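PDB 1BKP: thymidylate synthase 1 from Bacillus subtilis, which catalyses the reductive methylation of dUMP to dTMP, with 5,10-methylenetetrahydrofolate serving as both methyl donor and reductant. Local coordinates for residues 139-147 with 159-167. Residues are numbered along the deposited sequence; the frame is centred on the assembly and turned at random.
Sequences SRRHITMLW and PCVYETQWY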
loop_
_atom_site.group_PDB
_atom_site.type_symbol
_atom_site.label_atom_id
_atom_site.label_comp_id
_atom_site.label_asym_id
_atom_site.label_seq_id
_atom_site.Cartn_x
_atom_site.Cartn_y
_atom_site.Cartn_z
ATOM N N SER A 139 -8.393 -2.337 15.858
ATOM C CA SER A 139 -8.840 -2.402 14.484
ATOM C C SER A 139 -7.795 -2.751 13.401
ATOM O O SER A 139 -6.613 -2.307 13.458
ATOM C CB SER A 139 -9.522 -1.086 14.170
ATOM O OG SER A 139 -9.781 -0.943 12.797
ATOM N N ARG A 140 -8.242 -3.550 12.417
ATOM C CA ARG A 140 -7.379 -3.918 11.289
ATOM C C ARG A 140 -7.646 -2.992 10.081
ATOM O O ARG A 140 -7.192 -3.312 8.967
ATOM C CB ARG A 140 -7.649 -5.373 10.889
ATOM C CG ARG A 140 -7.137 -6.237 11.995
ATOM C CD ARG A 140 -7.243 -7.687 11.687
ATOM N NE ARG A 140 -6.823 -8.460 12.842
ATOM C CZ ARG A 140 -7.581 -9.385 13.414
ATOM N NH1 ARG A 140 -8.760 -9.701 12.903
ATOM N NH2 ARG A 140 -7.110 -10.041 14.462
ATOM N N ARG A 141 -8.276 -1.843 10.341
ATOM C CA ARG A 141 -8.623 -0.883 9.319
ATOM C C ARG A 141 -8.290 0.570 9.666
ATOM O O ARG A 141 -9.064 1.441 9.309
ATOM C CB ARG A 141 -10.163 -0.947 9.096
ATOM C CG ARG A 141 -10.700 -2.292 8.727
ATOM C CD ARG A 141 -12.124 -2.483 9.196
ATOM N NE ARG A 141 -12.950 -1.294 9.129
ATOM C CZ ARG A 141 -13.838 -0.958 10.059
ATOM N NH1 ARG A 141 -14.042 -1.740 11.113
ATOM N NH2 ARG A 141 -14.542 0.157 9.928
ATOM N N HIS A 142 -7.190 0.838 10.358
ATOM C CA HIS A 142 -6.839 2.231 10.719
ATOM C C HIS A 142 -6.062 2.739 9.483
ATOM O O HIS A 142 -4.804 2.615 9.442
ATOM C CB HIS A 142 -5.860 2.219 11.882
ATOM C CG HIS A 142 -6.478 1.897 13.210
ATOM N ND1 HIS A 142 -7.679 2.475 13.636
ATOM C CD2 HIS A 142 -6.010 1.174 14.253
ATOM C CE1 HIS A 142 -7.909 2.120 14.889
ATOM N NE2 HIS A 142 -6.910 1.333 15.286
ATOM N N ILE A 143 -6.799 3.122 8.446
ATOM C CA ILE A 143 -6.189 3.543 7.183
ATOM C C ILE A 143 -6.625 4.948 6.704
ATOM O O ILE A 143 -7.772 5.316 6.973
ATOM C CB ILE A 143 -6.654 2.555 6.086
ATOM C CG1 ILE A 143 -6.067 1.137 6.311
ATOM C CG2 ILE A 143 -6.377 3.159 4.628
ATOM C CD1 ILE A 143 -6.675 0.115 5.444
ATOM N N THR A 144 -5.717 5.778 6.154
ATOM C CA THR A 144 -6.193 7.023 5.576
ATOM C C THR A 144 -5.752 6.830 4.135
ATOM O O THR A 144 -4.723 6.137 3.896
ATOM C CB THR A 144 -5.529 8.280 6.121
ATOM O OG1 THR A 144 -4.096 8.221 5.994
ATOM C CG2 THR A 144 -5.861 8.421 7.587
ATOM N N MET A 145 -6.415 7.570 3.274
ATOM C CA MET A 145 -6.277 7.415 1.823
ATOM C C MET A 145 -6.498 8.685 1.122
ATOM O O MET A 145 -7.641 9.242 1.192
ATOM C CB MET A 145 -7.443 6.423 1.380
ATOM C CG MET A 145 -7.476 6.010 -0.144
ATOM S SD MET A 145 -5.933 5.365 -0.642
ATOM C CE MET A 145 -5.770 3.922 0.405
ATOM N N LEU A 146 -5.491 9.110 0.360
ATOM C CA LEU A 146 -5.639 10.336 -0.456
ATOM C C LEU A 146 -5.975 9.968 -1.883
ATOM O O LEU A 146 -6.505 10.841 -2.602
ATOM C CB LEU A 146 -4.355 11.115 -0.485
ATOM C CG LEU A 146 -3.757 11.598 0.828
ATOM C CD1 LEU A 146 -2.382 12.354 0.709
ATOM C CD2 LEU A 146 -4.849 12.467 1.517
ATOM N N TRP A 147 -5.799 8.691 -2.254
ATOM C CA TRP A 147 -6.104 8.191 -3.641
ATOM C C TRP A 147 -7.613 7.837 -3.728
ATOM O O TRP A 147 -8.005 6.673 -3.578
ATOM C CB TRP A 147 -5.309 6.932 -3.983
ATOM C CG TRP A 147 -5.281 6.603 -5.433
ATOM C CD1 TRP A 147 -6.139 5.840 -6.101
ATOM C CD2 TRP A 147 -4.314 7.070 -6.374
ATOM N NE1 TRP A 147 -5.781 5.789 -7.438
ATOM C CE2 TRP A 147 -4.666 6.546 -7.628
ATOM C CE3 TRP A 147 -3.187 7.894 -6.268
ATOM C CZ2 TRP A 147 -3.917 6.806 -8.796
ATOM C CZ3 TRP A 147 -2.430 8.166 -7.432
ATOM C CH2 TRP A 147 -2.791 7.633 -8.653
ATOM N N PRO A 159 -1.324 12.507 -5.449
ATOM C CA PRO A 159 -0.328 12.337 -4.386
ATOM C C PRO A 159 0.693 11.224 -4.528
ATOM O O PRO A 159 0.378 10.175 -5.082
ATOM C CB PRO A 159 -1.213 12.095 -3.135
ATOM C CG PRO A 159 -2.403 11.269 -3.751
ATOM C CD PRO A 159 -2.662 12.038 -5.070
ATOM N N CYS A 160 1.929 11.498 -4.116
ATOM C CA CYS A 160 2.966 10.487 -4.082
ATOM C C CYS A 160 2.773 9.635 -2.823
ATOM O O CYS A 160 2.669 8.424 -2.916
ATOM C CB CYS A 160 4.388 11.053 -4.068
ATOM S SG CYS A 160 4.959 11.568 -5.765
ATOM N N VAL A 161 2.840 10.249 -1.636
ATOM C CA VAL A 161 2.691 9.486 -0.365
ATOM C C VAL A 161 1.184 9.588 -0.113
ATOM O O VAL A 161 0.676 10.597 0.396
ATOM C CB VAL A 161 3.540 10.126 0.814
ATOM C CG1 VAL A 161 3.362 9.239 2.055
ATOM C CG2 VAL A 161 5.065 10.292 0.413
ATOM N N TYR A 162 0.476 8.535 -0.461
ATOM C CA TYR A 162 -0.962 8.646 -0.514
ATOM C C TYR A 162 -1.746 7.844 0.537
ATOM O O TYR A 162 -2.991 7.985 0.605
ATOM C CB TYR A 162 -1.404 8.198 -1.958
ATOM C CG TYR A 162 -1.263 6.683 -2.315
ATOM C CD1 TYR A 162 -0.022 6.161 -2.776
ATOM C CD2 TYR A 162 -2.288 5.763 -1.994
ATOM C CE1 TYR A 162 0.189 4.815 -2.890
ATOM C CE2 TYR A 162 -2.083 4.388 -2.116
ATOM C CZ TYR A 162 -0.818 3.926 -2.580
ATOM O OH TYR A 162 -0.576 2.606 -2.779
ATOM N N GLU A 163 -1.076 6.972 1.284
ATOM C CA GLU A 163 -1.842 6.201 2.289
ATOM C C GLU A 163 -1.061 5.883 3.493
ATOM O O GLU A 163 0.221 5.890 3.488
ATOM C CB GLU A 163 -2.413 4.857 1.666
ATOM C CG GLU A 163 -1.248 3.911 1.347
ATOM C CD GLU A 163 -1.733 2.533 0.832
ATOM O OE1 GLU A 163 -2.860 2.152 1.085
ATOM O OE2 GLU A 163 -0.957 1.830 0.220
ATOM N N THR A 164 -1.786 5.649 4.603
ATOM C CA THR A 164 -1.111 5.242 5.847
ATOM C C THR A 164 -1.960 4.135 6.461
ATOM O O THR A 164 -3.148 4.041 6.195
ATOM C CB THR A 164 -1.038 6.343 6.927
ATOM O OG1 THR A 164 -2.349 6.696 7.417
ATOM C CG2 THR A 164 -0.453 7.660 6.392
ATOM N N GLN A 165 -1.334 3.269 7.241
ATOM C CA GLN A 165 -2.092 2.248 8.021
ATOM C C GLN A 165 -1.435 2.306 9.428
ATOM O O GLN A 165 -0.223 2.324 9.566
ATOM C CB GLN A 165 -2.006 0.829 7.409
ATOM C CG GLN A 165 -2.857 -0.097 8.298
ATOM C CD GLN A 165 -3.162 -1.423 7.613
ATOM O OE1 GLN A 165 -2.779 -1.660 6.532
ATOM N NE2 GLN A 165 -3.931 -2.293 8.303
ATOM N N TRP A 166 -2.243 2.256 10.482
ATOM C CA TRP A 166 -1.703 2.416 11.829
ATOM C C TRP A 166 -2.068 1.151 12.604
ATOM O O TRP A 166 -3.089 0.534 12.320
ATOM C CB TRP A 166 -2.423 3.641 12.496
ATOM C CG TRP A 166 -2.228 4.971 11.757
ATOM C CD1 TRP A 166 -2.862 5.393 10.595
ATOM C CD2 TRP A 166 -1.363 6.019 12.134
ATOM N NE1 TRP A 166 -2.414 6.628 10.242
ATOM C CE2 TRP A 166 -1.484 7.032 11.164
ATOM C CE3 TRP A 166 -0.488 6.204 13.209
ATOM C CZ2 TRP A 166 -0.735 8.219 11.216
ATOM C CZ3 TRP A 166 0.265 7.380 13.284
ATOM C CH2 TRP A 166 0.140 8.380 12.265
ATOM N N TYR A 167 -1.243 0.783 13.593
ATOM C CA TYR A 167 -1.556 -0.445 14.326
ATOM C C TYR A 167 -1.286 -0.095 15.805
ATOM O O TYR A 167 -0.251 0.548 16.124
ATOM C CB TYR A 167 -0.563 -1.534 13.935
ATOM C CG TYR A 167 -0.439 -1.717 12.432
ATOM C CD1 TYR A 167 0.438 -0.931 11.675
ATOM C CD2 TYR A 167 -1.146 -2.707 11.767
ATOM C CE1 TYR A 167 0.595 -1.138 10.323
ATOM C CE2 TYR A 167 -0.965 -2.931 10.406
ATOM C CZ TYR A 167 -0.092 -2.139 9.713
ATOM O OH TYR A 167 0.122 -2.396 8.384
HETATM O O HOH W 1 -5.034 -1.137 11.234
HETATM O O HOH W 2 -3.226 9.168 3.665
#
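Thr144 and Thr164 project from the same face of the sheet with matching first torsions, each holding its hydroxyl between the backbone N and the carbonyl carbon (chi1 55° and 66°), which brings OG1 of Thr144 within 2.7 Å of OG1 of Thr164 in a hydrogen bond. That pair is extended at both ends: a water bonds to Thr144 OG1, and the indole NE1 of Trp166 donates weakly to Thr164 OG1. The two threonines form a hydrogen-bonded antiparallel pair, closed by reciprocal backbone bonds. Beyond them the ladder continues through Trp166 N to His142 O and Leu146 N to Tyr162 O, both 2.8 Å. A second water, accepting from His142 N and donating to the carbonyls of Ser139 and Trp166, joins the two segments beside the last bond of the ladder, Trp166 N to His142 O. Leu146 CB packs 3.8 Å from Pro159 CG, beside Tyr107.

Ile143, Met145, Glu163 and Gln165 occupy the other face. With CG anti to the backbone N and bends further out, the Met145 chain runs alongside Tyr162 and Glu163. Its SD meets the ring edge of Tyr162 at CD2, 3.9 Å away, a Met-aromatic contact, while CE lies 3.5 Å from Glu163 OE1. Trp147 turns its indole edge toward the face of the same tyrosine, the planes at 67°.

Met145, Tyr162, Glu163 and Gln165 reach the dimer interface: Met145 packs on Met145 of the second subunit, Tyr162 OH and Glu163 OE1 exchange hydrogen bonds with Glu163 and Tyr162 of the second subunit, and Gln165 OE1 accepts from Arg178 of the second subunit. Within the subunit, strand 143-145 is an outermost strand of the large mixed sheet of thymidylate synthase, paired with the strand that follows the catalytic Cys160, while Arg140 and Arg141, predicted to bind dUMP, precede it at a site shared between subunits.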